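Local structure of short chain dehydrogenase (Mycobacterium smegmatis, 3UCX) at residues Asp50-Val55 with Ala62-Thr67; Gly24-Arg29 with Glu234-Ile239; Phe110-Asp115 with Tyr157-Met162; Phe122-Leu127 with Leu168-Thr173; Asp37-Ala42 with Ala76-Glu81. The protein probably acts as an oxidoreductase of the short-chain dehydrogenase/reductase family, though its natural substrate is not established. All coordinates share one frame; numbering follows the deposited sequence.

Interaction 1 (Asp50-Val55 with Ala62-Thr67); sequences DVAKQV and ALSVGT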
# COMPACT_ATOMS: atom_id res chain seq x y z
N ASP A 50 36.85 -13.33 10.97
CA ASP A 50 36.89 -12.10 11.75
C ASP A 50 35.55 -11.78 12.42
O ASP A 50 35.53 -11.23 13.53
CB ASP A 50 37.33 -10.88 10.96
CG ASP A 50 37.24 -9.61 11.81
OD1 ASP A 50 37.94 -9.55 12.84
OD2 ASP A 50 36.41 -8.71 11.49
N VAL A 51 34.45 -12.10 11.76
CA VAL A 51 33.15 -11.88 12.40
C VAL A 51 33.06 -12.75 13.67
O VAL A 51 32.63 -12.27 14.72
CB VAL A 51 31.94 -12.15 11.47
CG1 VAL A 51 30.67 -11.70 12.18
CG2 VAL A 51 32.10 -11.42 10.15
N ALA A 52 33.48 -14.01 13.56
CA ALA A 52 33.43 -14.91 14.72
C ALA A 52 34.25 -14.34 15.90
O ALA A 52 33.82 -14.42 17.07
CB ALA A 52 33.90 -16.31 14.35
N LYS A 53 35.40 -13.74 15.60
CA LYS A 53 36.22 -13.08 16.63
C LYS A 53 35.48 -11.92 17.32
O LYS A 53 35.49 -11.80 18.54
CB LYS A 53 37.57 -12.61 16.05
N GLN A 54 34.79 -11.08 16.55
CA GLN A 54 33.99 -10.02 17.18
C GLN A 54 32.93 -10.61 18.10
O GLN A 54 32.63 -10.03 19.16
CB GLN A 54 33.34 -9.10 16.14
CG GLN A 54 34.38 -8.43 15.24
CD GLN A 54 33.82 -7.31 14.41
OE1 GLN A 54 32.93 -6.58 14.86
NE2 GLN A 54 34.35 -7.15 13.20
N VAL A 55 32.38 -11.76 17.72
CA VAL A 55 31.40 -12.43 18.57
C VAL A 55 32.04 -12.98 19.84
O VAL A 55 31.56 -12.75 20.96
CB VAL A 55 30.63 -13.54 17.81
CG1 VAL A 55 29.79 -14.36 18.78
CG2 VAL A 55 29.77 -12.92 16.71
N ALA A 62 30.47 -18.48 18.62
CA ALA A 62 30.16 -18.38 17.19
C ALA A 62 30.51 -19.69 16.49
O ALA A 62 31.63 -20.18 16.60
CB ALA A 62 30.90 -17.21 16.57
N LEU A 63 29.54 -20.27 15.78
CA LEU A 63 29.79 -21.40 14.89
C LEU A 63 29.81 -20.88 13.46
O LEU A 63 28.81 -20.31 12.98
CB LEU A 63 28.67 -22.44 15.02
CG LEU A 63 28.74 -23.71 14.18
CD1 LEU A 63 29.82 -24.64 14.73
CD2 LEU A 63 27.37 -24.40 14.15
N SER A 64 30.93 -21.09 12.76
CA SER A 64 31.08 -20.64 11.38
C SER A 64 30.92 -21.84 10.46
O SER A 64 31.61 -22.84 10.64
CB SER A 64 32.45 -19.99 11.15
OG SER A 64 32.59 -18.85 11.98
N VAL A 65 30.01 -21.74 9.50
CA VAL A 65 29.74 -22.84 8.58
C VAL A 65 29.65 -22.34 7.14
O VAL A 65 28.69 -21.66 6.76
CB VAL A 65 28.44 -23.60 8.92
CG1 VAL A 65 28.31 -24.84 8.04
CG2 VAL A 65 28.39 -23.98 10.40
N GLY A 66 30.62 -22.73 6.32
CA GLY A 66 30.59 -22.43 4.89
C GLY A 66 29.39 -23.08 4.24
O GLY A 66 29.23 -24.30 4.29
N THR A 67 28.52 -22.26 3.66
CA THR A 67 27.23 -22.72 3.15
C THR A 67 26.84 -21.96 1.88
O THR A 67 26.74 -20.72 1.87
CB THR A 67 26.10 -22.50 4.19
OG1 THR A 67 26.46 -23.12 5.42
CG2 THR A 67 24.77 -23.08 3.72
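The methyl group of Ala62 overlaps two side chains one helical turn apart, Ala52 and Val55. The contact lies within a beta-alpha-beta unit of the Rossmann fold, made of strand 37-42, helix 45-57 and strand 62-66. Here the helix packs against the strand that follows it. The short segments run nearly antiparallel (169°), their axes 8.4 Å apart. Small side chains allow this close approach. Ala62 CB lies 3.8 Å from Ala52 CB and 3.8 Å from Val55 CG1. In Val55, CG1 is anti to the backbone N (chi1 171°), and this branch makes the nearest approach to Ala62. Two residues on, Ser64 points the same way as Ala62. Its OG comes alongside the Ala52 methyl, 3.7 Å from Ala52 CB. Leu63 between them faces away and packs on Ala85 of helix 72-85. No hydrogen bond joins the two segments, so the contact rests on van der Waals packing. On another face of the helix, Gln54 bonds back to Asp50 across one turn. Gln54 NE2 donates to the syn side of Asp50 OD2, tilted somewhat out of the carboxylate plane, over 3.1 Å, with an N-H...O angle of 158°.

Interaction 2 (Gly24-Arg29 with Glu234-Ile239); sequences GTTLAR and EVASAI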
# COMPACT_ATOMS: atom_id res chain seq x y z
N GLY A 24 25.99 -7.45 7.88
CA GLY A 24 26.15 -8.78 8.46
C GLY A 24 27.10 -8.84 9.65
O GLY A 24 26.82 -9.49 10.67
N THR A 25 28.24 -8.16 9.53
CA THR A 25 29.22 -8.14 10.59
C THR A 25 28.68 -7.32 11.78
O THR A 25 28.77 -7.75 12.93
CB THR A 25 30.57 -7.58 10.08
OG1 THR A 25 31.07 -8.44 9.04
CG2 THR A 25 31.60 -7.50 11.20
N THR A 26 28.12 -6.15 11.50
CA THR A 26 27.50 -5.35 12.55
C THR A 26 26.41 -6.13 13.29
O THR A 26 26.34 -6.11 14.50
CB THR A 26 26.90 -4.06 11.98
OG1 THR A 26 27.96 -3.22 11.51
CG2 THR A 26 26.12 -3.30 13.07
N LEU A 27 25.58 -6.84 12.54
CA LEU A 27 24.49 -7.62 13.12
C LEU A 27 24.97 -8.72 14.07
O LEU A 27 24.46 -8.85 15.19
CB LEU A 27 23.63 -8.19 11.97
CG LEU A 27 22.20 -8.65 12.21
CD1 LEU A 27 21.32 -7.57 12.83
CD2 LEU A 27 21.65 -9.11 10.87
N ALA A 28 25.98 -9.47 13.65
CA ALA A 28 26.56 -10.55 14.45
C ALA A 28 27.09 -9.98 15.75
O ALA A 28 26.82 -10.51 16.84
CB ALA A 28 27.69 -11.23 13.67
N ARG A 29 27.84 -8.89 15.64
CA ARG A 29 28.38 -8.24 16.81
C ARG A 29 27.26 -7.79 17.72
O ARG A 29 27.29 -8.07 18.91
CB ARG A 29 29.28 -7.05 16.40
CG ARG A 29 29.85 -6.25 17.57
CD ARG A 29 30.63 -4.99 17.15
NE ARG A 29 29.88 -4.05 16.31
CZ ARG A 29 28.98 -3.16 16.75
NH1 ARG A 29 28.68 -3.07 18.04
NH2 ARG A 29 28.37 -2.35 15.88
N GLU A 234 21.86 1.29 12.99
CA GLU A 234 20.43 1.63 13.03
C GLU A 234 19.60 0.54 12.36
O GLU A 234 18.48 0.23 12.80
CB GLU A 234 20.15 3.01 12.40
CG GLU A 234 20.54 4.16 13.35
CD GLU A 234 20.56 5.54 12.71
OE1 GLU A 234 20.83 5.64 11.50
OE2 GLU A 234 20.31 6.53 13.42
N VAL A 235 20.13 -0.03 11.29
CA VAL A 235 19.41 -1.10 10.60
C VAL A 235 19.46 -2.36 11.47
O VAL A 235 18.44 -3.06 11.66
CB VAL A 235 19.98 -1.36 9.19
CG1 VAL A 235 19.27 -2.57 8.53
CG2 VAL A 235 19.87 -0.08 8.35
N ALA A 236 20.64 -2.64 12.04
CA ALA A 236 20.79 -3.74 12.99
C ALA A 236 19.82 -3.65 14.17
O ALA A 236 19.24 -4.67 14.61
CB ALA A 236 22.24 -3.82 13.49
N SER A 237 19.66 -2.45 14.73
CA SER A 237 18.71 -2.27 15.83
C SER A 237 17.28 -2.71 15.47
O SER A 237 16.58 -3.32 16.28
CB SER A 237 18.67 -0.82 16.29
OG SER A 237 19.89 -0.44 16.93
N ALA A 238 16.83 -2.35 14.28
CA ALA A 238 15.50 -2.75 13.77
C ALA A 238 15.39 -4.28 13.67
O ALA A 238 14.37 -4.86 14.03
CB ALA A 238 15.24 -2.12 12.41
N ILE A 239 16.44 -4.92 13.16
CA ILE A 239 16.47 -6.38 13.00
C ILE A 239 16.45 -7.06 14.37
O ILE A 239 15.71 -8.01 14.60
CB ILE A 239 17.70 -6.82 12.19
CG1 ILE A 239 17.58 -6.33 10.75
CG2 ILE A 239 17.89 -8.33 12.23
CD1 ILE A 239 18.88 -6.38 9.98
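Leu27 reaches across to Ile239 and Ala236, and Thr26 meets Ala236 from the neighbouring position. This is packing between two helices of the Rossmann fold. Helix 23-33 follows the first strand, and helix 232-243 precedes the last strand, 254-257. The short helical segments cross at -52°, with their axes 9.3 Å apart. The segments are more than 200 residues apart in sequence, so the contact ties the start of the fold to its end. The CB of Leu27 does not point straight at the other helix; the branched end does the touching. Its CG is anti to the backbone N (chi1 -160°), which carries both methyls towards Ile239. The side chains of Leu27 and Ile239 cross at about a right angle. Leu27 CD1 lies 3.6 Å from Ile239 CG2. The second methyl, Leu27 CD2, is 4.0 Å from Ile239 CD1. Both branches of Ile239, through CG2 and CD1, meet Leu27. Ala236 lies between Leu27 and Thr26, and its CB is 3.9 Å from Leu27 CD1. All four residues are buried, and no hydrogen bond crosses between the segments. Around the contact, Arg29 forms salt bridges with Glu33 and Asp233. Ser237 and Ala238 pack on a second subunit. Thr26 splits its two branches: OG1 hydrogen-bonds to Glu232 OE1, while CG2, anti to the backbone N, lies 3.9 Å from Ala236 CB.

Interaction 3 (Phe110-Asp115 with Tyr157-Met162); sequences FEHMRD and YGAYKM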
# COMPACT_ATOMS: atom_id res chain seq x y z
N PHE A 110 18.51 -12.93 -18.60
CA PHE A 110 17.58 -13.78 -17.87
C PHE A 110 18.33 -14.65 -16.84
O PHE A 110 17.86 -14.85 -15.73
CB PHE A 110 16.73 -14.64 -18.83
CG PHE A 110 15.65 -13.87 -19.56
CD1 PHE A 110 15.97 -13.07 -20.64
CD2 PHE A 110 14.33 -13.96 -19.20
CE1 PHE A 110 14.99 -12.34 -21.32
CE2 PHE A 110 13.35 -13.26 -19.88
CZ PHE A 110 13.67 -12.43 -20.92
N GLU A 111 19.50 -15.13 -17.22
CA GLU A 111 20.35 -15.89 -16.30
C GLU A 111 20.63 -15.12 -15.01
O GLU A 111 20.55 -15.69 -13.92
CB GLU A 111 21.66 -16.30 -17.02
CG GLU A 111 22.79 -16.75 -16.11
CD GLU A 111 24.13 -16.84 -16.86
OE1 GLU A 111 24.26 -17.76 -17.68
OE2 GLU A 111 25.04 -16.00 -16.62
N HIS A 112 20.92 -13.82 -15.12
CA HIS A 112 21.17 -12.99 -13.92
C HIS A 112 19.97 -12.94 -13.01
O HIS A 112 20.09 -13.03 -11.78
CB HIS A 112 21.56 -11.57 -14.32
CG HIS A 112 21.61 -10.60 -13.17
ND1 HIS A 112 22.62 -10.60 -12.27
CD2 HIS A 112 20.72 -9.61 -12.76
CE1 HIS A 112 22.39 -9.64 -11.34
NE2 HIS A 112 21.23 -9.04 -11.64
N MET A 113 18.79 -12.74 -13.60
CA MET A 113 17.57 -12.64 -12.81
C MET A 113 17.22 -13.99 -12.17
O MET A 113 16.78 -14.03 -11.01
CB MET A 113 16.45 -12.10 -13.67
CG MET A 113 16.71 -10.67 -14.13
SD MET A 113 15.34 -9.92 -15.02
CE MET A 113 15.48 -10.76 -16.60
N ARG A 114 17.40 -15.09 -12.91
CA ARG A 114 17.19 -16.43 -12.31
C ARG A 114 18.12 -16.65 -11.13
O ARG A 114 17.69 -17.18 -10.11
CB ARG A 114 17.39 -17.56 -13.33
CG ARG A 114 16.41 -17.52 -14.49
CD ARG A 114 16.51 -18.77 -15.36
NE ARG A 114 15.72 -18.60 -16.57
CZ ARG A 114 16.21 -18.30 -17.77
NH1 ARG A 114 17.52 -18.18 -17.95
NH2 ARG A 114 15.39 -18.14 -18.80
N ASP A 115 19.39 -16.25 -11.26
CA ASP A 115 20.37 -16.37 -10.18
C ASP A 115 20.01 -15.48 -8.99
O ASP A 115 20.17 -15.91 -7.84
CB ASP A 115 21.78 -15.98 -10.65
CG ASP A 115 22.40 -16.99 -11.60
OD1 ASP A 115 21.91 -18.12 -11.71
OD2 ASP A 115 23.42 -16.62 -12.24
N TYR A 157 16.61 -0.40 -11.41
CA TYR A 157 16.49 -1.21 -10.21
C TYR A 157 15.61 -2.45 -10.41
O TYR A 157 15.29 -3.12 -9.43
CB TYR A 157 15.89 -0.36 -9.08
CG TYR A 157 16.79 0.70 -8.51
CD1 TYR A 157 17.57 0.44 -7.39
CD2 TYR A 157 16.85 1.97 -9.06
CE1 TYR A 157 18.39 1.42 -6.85
CE2 TYR A 157 17.65 2.96 -8.52
CZ TYR A 157 18.42 2.67 -7.42
OH TYR A 157 19.23 3.63 -6.87
N GLY A 158 15.22 -2.75 -11.65
CA GLY A 158 14.22 -3.79 -11.91
C GLY A 158 14.54 -5.20 -11.42
O GLY A 158 13.69 -5.83 -10.78
N ALA A 159 15.72 -5.73 -11.73
CA ALA A 159 16.02 -7.11 -11.32
C ALA A 159 16.01 -7.21 -9.81
O ALA A 159 15.50 -8.17 -9.25
CB ALA A 159 17.38 -7.57 -11.87
N TYR A 160 16.55 -6.18 -9.16
CA TYR A 160 16.64 -6.12 -7.70
C TYR A 160 15.25 -5.99 -7.07
O TYR A 160 14.91 -6.73 -6.15
CB TYR A 160 17.54 -4.94 -7.30
CG TYR A 160 18.03 -4.95 -5.88
CD1 TYR A 160 18.59 -6.09 -5.32
CD2 TYR A 160 18.03 -3.79 -5.12
CE1 TYR A 160 19.06 -6.08 -4.02
CE2 TYR A 160 18.51 -3.80 -3.81
CZ TYR A 160 19.01 -4.95 -3.28
OH TYR A 160 19.52 -4.99 -1.99
N LYS A 161 14.45 -5.07 -7.59
CA LYS A 161 13.06 -4.95 -7.13
C LYS A 161 12.24 -6.25 -7.34
O LYS A 161 11.43 -6.63 -6.47
CB LYS A 161 12.35 -3.77 -7.81
CG LYS A 161 10.90 -3.52 -7.38
CD LYS A 161 10.27 -2.48 -8.29
CE LYS A 161 8.80 -2.13 -8.05
NZ LYS A 161 8.64 -1.66 -6.68
N MET A 162 12.45 -6.90 -8.47
CA MET A 162 11.71 -8.13 -8.78
C MET A 162 11.99 -9.22 -7.75
O MET A 162 11.07 -9.81 -7.19
CB MET A 162 12.02 -8.67 -10.17
CG MET A 162 11.47 -10.09 -10.44
SD MET A 162 12.23 -10.84 -11.88
CE MET A 162 11.56 -9.74 -13.13
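Apolar packing joins Met113 to Ala159 and Met162. Met113 CG rests 3.9 Å from Ala159 CB. Further along the side chain, Met113 SD lies 4.2 Å from Met162 CE. The Met113 chain bends at its last torsion (chi3 -75°). That turn carries its terminal methyl back over one face of the Phe110 ring, offset towards the rim. A ring-edge contact adds to this. The Ala159 methyl sits at the edge of the His112 imidazole, near its plane, with Ala159 CB 4.0 Å from His112 CD2. His112 reaches this place because its CG is anti to the backbone N (chi1 171°). The helices here, 110-130 and 158-179, are the long pair that short-chain dehydrogenases commonly use in subunit assembly. The axes of the short helical segments here pass 10.0 Å apart and cross at -30°. Tyr160, which turns away from helix 110-130 and touches Ser147, is probably the tyrosine of the family's YxxxK motif, so the helix start borders the likely active site. Polar bonds play no part between the two segments. They appear around the contact: Lys161 NZ hydrogen-bonds to His152 O, and Arg114 forms a salt bridge with Glu118 of the third subunit. Phe122 of that subunit packs on Met113.

Interaction 4 (Phe122-Leu127 with Leu168-Thr173); sequences FGALRL and LAMSQT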
# COMPACT_ATOMS: atom_id res chain seq x y z
N PHE A 122 14.81 -18.30 -3.14
CA PHE A 122 14.84 -19.74 -2.86
C PHE A 122 15.85 -20.11 -1.79
O PHE A 122 15.59 -21.02 -1.00
CB PHE A 122 15.00 -20.57 -4.12
CG PHE A 122 13.87 -20.39 -5.10
CD1 PHE A 122 12.55 -20.40 -4.67
CD2 PHE A 122 14.12 -20.22 -6.45
CE1 PHE A 122 11.50 -20.22 -5.58
CE2 PHE A 122 13.08 -20.05 -7.36
CZ PHE A 122 11.77 -20.05 -6.94
N GLY A 123 16.98 -19.41 -1.76
CA GLY A 123 17.96 -19.57 -0.70
C GLY A 123 17.40 -19.28 0.68
O GLY A 123 17.57 -20.08 1.62
N ALA A 124 16.72 -18.15 0.81
CA ALA A 124 16.08 -17.78 2.06
C ALA A 124 15.02 -18.81 2.44
O ALA A 124 14.93 -19.21 3.61
CB ALA A 124 15.45 -16.37 1.97
N LEU A 125 14.24 -19.28 1.45
CA LEU A 125 13.19 -20.28 1.74
C LEU A 125 13.83 -21.58 2.24
O LEU A 125 13.39 -22.18 3.23
CB LEU A 125 12.36 -20.59 0.50
CG LEU A 125 11.16 -21.53 0.67
CD1 LEU A 125 10.25 -21.09 1.81
CD2 LEU A 125 10.39 -21.67 -0.64
N ARG A 126 14.88 -22.03 1.55
CA ARG A 126 15.60 -23.24 1.94
C ARG A 126 16.08 -23.17 3.39
O ARG A 126 15.91 -24.12 4.16
CB ARG A 126 16.78 -23.48 0.99
CG ARG A 126 17.06 -24.93 0.70
CD ARG A 126 18.24 -25.13 -0.26
NE ARG A 126 17.78 -25.47 -1.62
CZ ARG A 126 17.70 -24.64 -2.64
NH1 ARG A 126 18.06 -23.37 -2.52
NH2 ARG A 126 17.28 -25.08 -3.82
N LEU A 127 16.65 -22.04 3.77
CA LEU A 127 17.08 -21.80 5.15
C LEU A 127 15.95 -21.87 6.15
O LEU A 127 16.07 -22.52 7.19
CB LEU A 127 17.72 -20.42 5.32
CG LEU A 127 19.22 -20.36 5.42
CD1 LEU A 127 19.73 -21.25 6.57
CD2 LEU A 127 19.69 -20.85 4.07
N LEU A 168 9.52 -10.53 -0.45
CA LEU A 168 8.56 -9.89 0.45
C LEU A 168 7.23 -10.65 0.45
O LEU A 168 6.65 -10.96 1.51
CB LEU A 168 8.36 -8.42 0.09
CG LEU A 168 7.40 -7.61 0.98
CD1 LEU A 168 7.82 -7.68 2.46
CD2 LEU A 168 7.24 -6.17 0.46
N ALA A 169 6.77 -10.99 -0.75
CA ALA A 169 5.53 -11.74 -0.91
C ALA A 169 5.65 -13.11 -0.19
O ALA A 169 4.79 -13.48 0.60
CB ALA A 169 5.22 -11.93 -2.39
N MET A 170 6.75 -13.81 -0.43
CA MET A 170 7.02 -15.08 0.23
C MET A 170 7.06 -14.94 1.75
O MET A 170 6.53 -15.82 2.49
CB MET A 170 8.34 -15.65 -0.26
CG MET A 170 8.65 -17.04 0.26
SD MET A 170 10.30 -17.53 -0.22
CE MET A 170 11.32 -16.64 0.94
N SER A 171 7.70 -13.87 2.23
CA SER A 171 7.81 -13.62 3.66
C SER A 171 6.44 -13.45 4.30
O SER A 171 6.20 -13.88 5.44
CB SER A 171 8.68 -12.39 3.91
OG SER A 171 10.00 -12.57 3.38
N GLN A 172 5.56 -12.77 3.58
CA GLN A 172 4.22 -12.53 4.05
C GLN A 172 3.39 -13.83 4.13
O GLN A 172 2.77 -14.11 5.16
CB GLN A 172 3.54 -11.50 3.15
CG GLN A 172 4.11 -10.08 3.36
CD GLN A 172 3.57 -9.08 2.38
OE1 GLN A 172 3.07 -9.45 1.32
NE2 GLN A 172 3.67 -7.77 2.73
N THR A 173 3.41 -14.63 3.08
CA THR A 173 2.75 -15.94 3.10
C THR A 173 3.33 -16.84 4.23
O THR A 173 2.58 -17.55 4.92
CB THR A 173 2.91 -16.66 1.76
OG1 THR A 173 2.35 -15.84 0.70
CG2 THR A 173 2.17 -18.05 1.78
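Met170 bridges from its helix to Leu125 and Ala124 on the neighbouring one. The nearest CA atoms across the contact, those of Leu125 and Met170, are 8.2 Å apart, and a long side chain spans that distance. Met170 CB points towards the other helix. CG follows anti to the backbone N (chi1 -174°), and the next torsion is also extended. These two carbons carry the chain across, and the last two atoms make the close contacts. The sulfur comes first. Met170 SD lies 3.8 Å from Leu125 CB. The same sulfur is 4.1 Å from Leu125 CD1, so it runs alongside the leucine rather than meeting one methyl alone. Then the chain turns at chi3 (78°). The terminal methyl is thereby laid against the backbone of the other helix, with Met170 CE 4.0 Å from Leu125 N. Met170 CE also lies 4.3 Å from Ala124 CB, at the tip of its reach. The two side chains cross obliquely. All three residues are buried, and the contact is apolar. Met170 also packs on Val121 of helix 110-130 and on Phe105 of the third subunit. Helices 110-130 and 158-179 thus pair within the chain and face that subunit together, consistent with the helical interface common in this family. Toward the sheet, Ala124 touches Asn94 of strand 91-94, and Ser171 OG bonds to Asn144 of strand 141-145; beside helix 110-130, Leu127 packs on helix 72-85.

Interaction 5 (Asp37-Ala42 with Ala76-Glu81); sequences DLVLAA and AHLVDE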
# COMPACT_ATOMS: atom_id res chain seq x y z
N ASP A 37 24.19 -16.38 21.19
CA ASP A 37 25.23 -17.13 20.51
C ASP A 37 24.86 -17.24 19.05
O ASP A 37 23.68 -17.27 18.72
CB ASP A 37 25.37 -18.53 21.10
CG ASP A 37 25.90 -18.50 22.51
OD1 ASP A 37 26.90 -17.79 22.77
OD2 ASP A 37 25.31 -19.17 23.36
N LEU A 38 25.87 -17.32 18.20
CA LEU A 38 25.68 -17.18 16.76
C LEU A 38 26.02 -18.42 15.97
O LEU A 38 26.94 -19.16 16.30
CB LEU A 38 26.57 -16.04 16.23
CG LEU A 38 26.09 -14.59 16.37
CD1 LEU A 38 24.96 -14.31 15.39
CD2 LEU A 38 25.68 -14.26 17.79
N VAL A 39 25.29 -18.59 14.88
CA VAL A 39 25.69 -19.39 13.74
C VAL A 39 25.89 -18.44 12.58
O VAL A 39 24.98 -17.67 12.25
CB VAL A 39 24.62 -20.44 13.36
CG1 VAL A 39 25.05 -21.20 12.12
CG2 VAL A 39 24.36 -21.37 14.54
N LEU A 40 27.08 -18.46 11.99
CA LEU A 40 27.40 -17.61 10.86
C LEU A 40 27.55 -18.46 9.59
O LEU A 40 28.36 -19.40 9.53
CB LEU A 40 28.69 -16.82 11.14
CG LEU A 40 28.72 -16.04 12.46
CD1 LEU A 40 30.12 -15.47 12.75
CD2 LEU A 40 27.65 -14.95 12.51
N ALA A 41 26.77 -18.12 8.58
CA ALA A 41 26.75 -18.86 7.33
C ALA A 41 27.03 -17.90 6.16
O ALA A 41 26.46 -16.82 6.08
CB ALA A 41 25.42 -19.58 7.15
N ALA A 42 27.95 -18.30 5.29
CA ALA A 42 28.29 -17.57 4.07
C ALA A 42 29.02 -18.56 3.19
O ALA A 42 29.44 -19.61 3.68
CB ALA A 42 29.16 -16.37 4.39
N ALA A 76 21.34 -28.58 4.48
CA ALA A 76 21.11 -29.68 5.41
C ALA A 76 22.28 -29.82 6.36
O ALA A 76 22.09 -30.04 7.56
CB ALA A 76 20.86 -31.00 4.66
N HIS A 77 23.49 -29.67 5.83
CA HIS A 77 24.70 -29.70 6.65
C HIS A 77 24.72 -28.57 7.66
O HIS A 77 25.02 -28.80 8.83
CB HIS A 77 25.95 -29.69 5.77
CG HIS A 77 27.25 -29.63 6.53
ND1 HIS A 77 27.72 -30.66 7.26
CD2 HIS A 77 28.20 -28.60 6.65
CE1 HIS A 77 28.90 -30.33 7.82
NE2 HIS A 77 29.19 -29.07 7.45
N LEU A 78 24.41 -27.35 7.24
CA LEU A 78 24.31 -26.21 8.19
C LEU A 78 23.34 -26.48 9.34
O LEU A 78 23.65 -26.22 10.49
CB LEU A 78 23.87 -24.94 7.45
CG LEU A 78 23.55 -23.70 8.27
CD1 LEU A 78 24.81 -23.17 8.96
CD2 LEU A 78 22.91 -22.62 7.37
N VAL A 79 22.16 -27.01 9.03
CA VAL A 79 21.19 -27.37 10.06
C VAL A 79 21.78 -28.44 11.00
O VAL A 79 21.72 -28.31 12.21
CB VAL A 79 19.87 -27.88 9.44
CG1 VAL A 79 18.91 -28.37 10.52
CG2 VAL A 79 19.22 -26.77 8.61
N ASP A 80 22.36 -29.49 10.42
CA ASP A 80 22.93 -30.56 11.24
C ASP A 80 24.04 -30.04 12.16
O ASP A 80 24.06 -30.33 13.36
CB ASP A 80 23.43 -31.72 10.36
CG ASP A 80 22.30 -32.52 9.73
OD1 ASP A 80 21.15 -32.49 10.23
OD2 ASP A 80 22.55 -33.21 8.70
N GLU A 81 24.92 -29.19 11.63
CA GLU A 81 26.03 -28.66 12.45
C GLU A 81 25.53 -27.75 13.57
O GLU A 81 26.01 -27.81 14.70
CB GLU A 81 27.06 -27.94 11.57
CG GLU A 81 27.89 -28.89 10.72
CD GLU A 81 28.80 -29.78 11.55
OE1 GLU A 81 29.56 -29.27 12.38
OE2 GLU A 81 28.73 -31.01 11.37
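Leu78 sets its two methyl groups against Val39 and Ala41, residues two apart on one face of strand 37-42. At the start of this strand, Asp37 lies beyond the helix contact. Its carboxylate forms salt bridges with Arg60 and Arg61. Leu38 packs on Val55 of helix 45-57, on the other side of the sheet. Val39 is the first residue to meet Leu78. Its CG1 is anti to the backbone N (chi1 177°) and lies 3.7 Å from Leu78 CD1. The two side chains meet at a slant. Leu40 turns away again and packs on Leu48 and Val51. Ala41 returns to the Leu78 side. Its CB is 3.9 Å from Leu78 CD2 and 4.1 Å from Leu78 CD1, so both branches bear on it. The fork of Leu78 is directed by its own first torsion, with CG anti to the backbone N (chi1 173°). This two-sided pattern belongs to the Rossmann fold, a parallel sheet covered by helices on both faces. Helix 72-85 covers one face of strand 37-42 and helix 45-57 the other. Val65 of the adjacent strand also touches Leu78, so the leucine spans two strands. The three contact residues are all buried, and only apolar groups meet. No hydrogen bond joins the two segments, so the hold here probably comes from close apolar fit and exclusion of water.

How the interactions relate
Interactions 1, 2 and 5 gather around the sheet's early strands. Interactions 1 and 5 have centres 10 Å apart and use neighbouring strands, 62-66 and 37-42. Interaction 2 touches both, through Thr25, Ala28 and Arg29 of helix 23-33. Its segments enclose all the others along the chain. Interactions 3 and 4 come later and share helices 110-130 and 158-179. Their centres are 16 Å apart, and both touch the third subunit. Interaction 4 meets interaction 5 where Leu127 CD1 lies 3.6 Å from Leu78 CD2. Together, these contacts link the Rossmann core to the helix pair at a subunit interface, while interaction 2 reaches the second subunit.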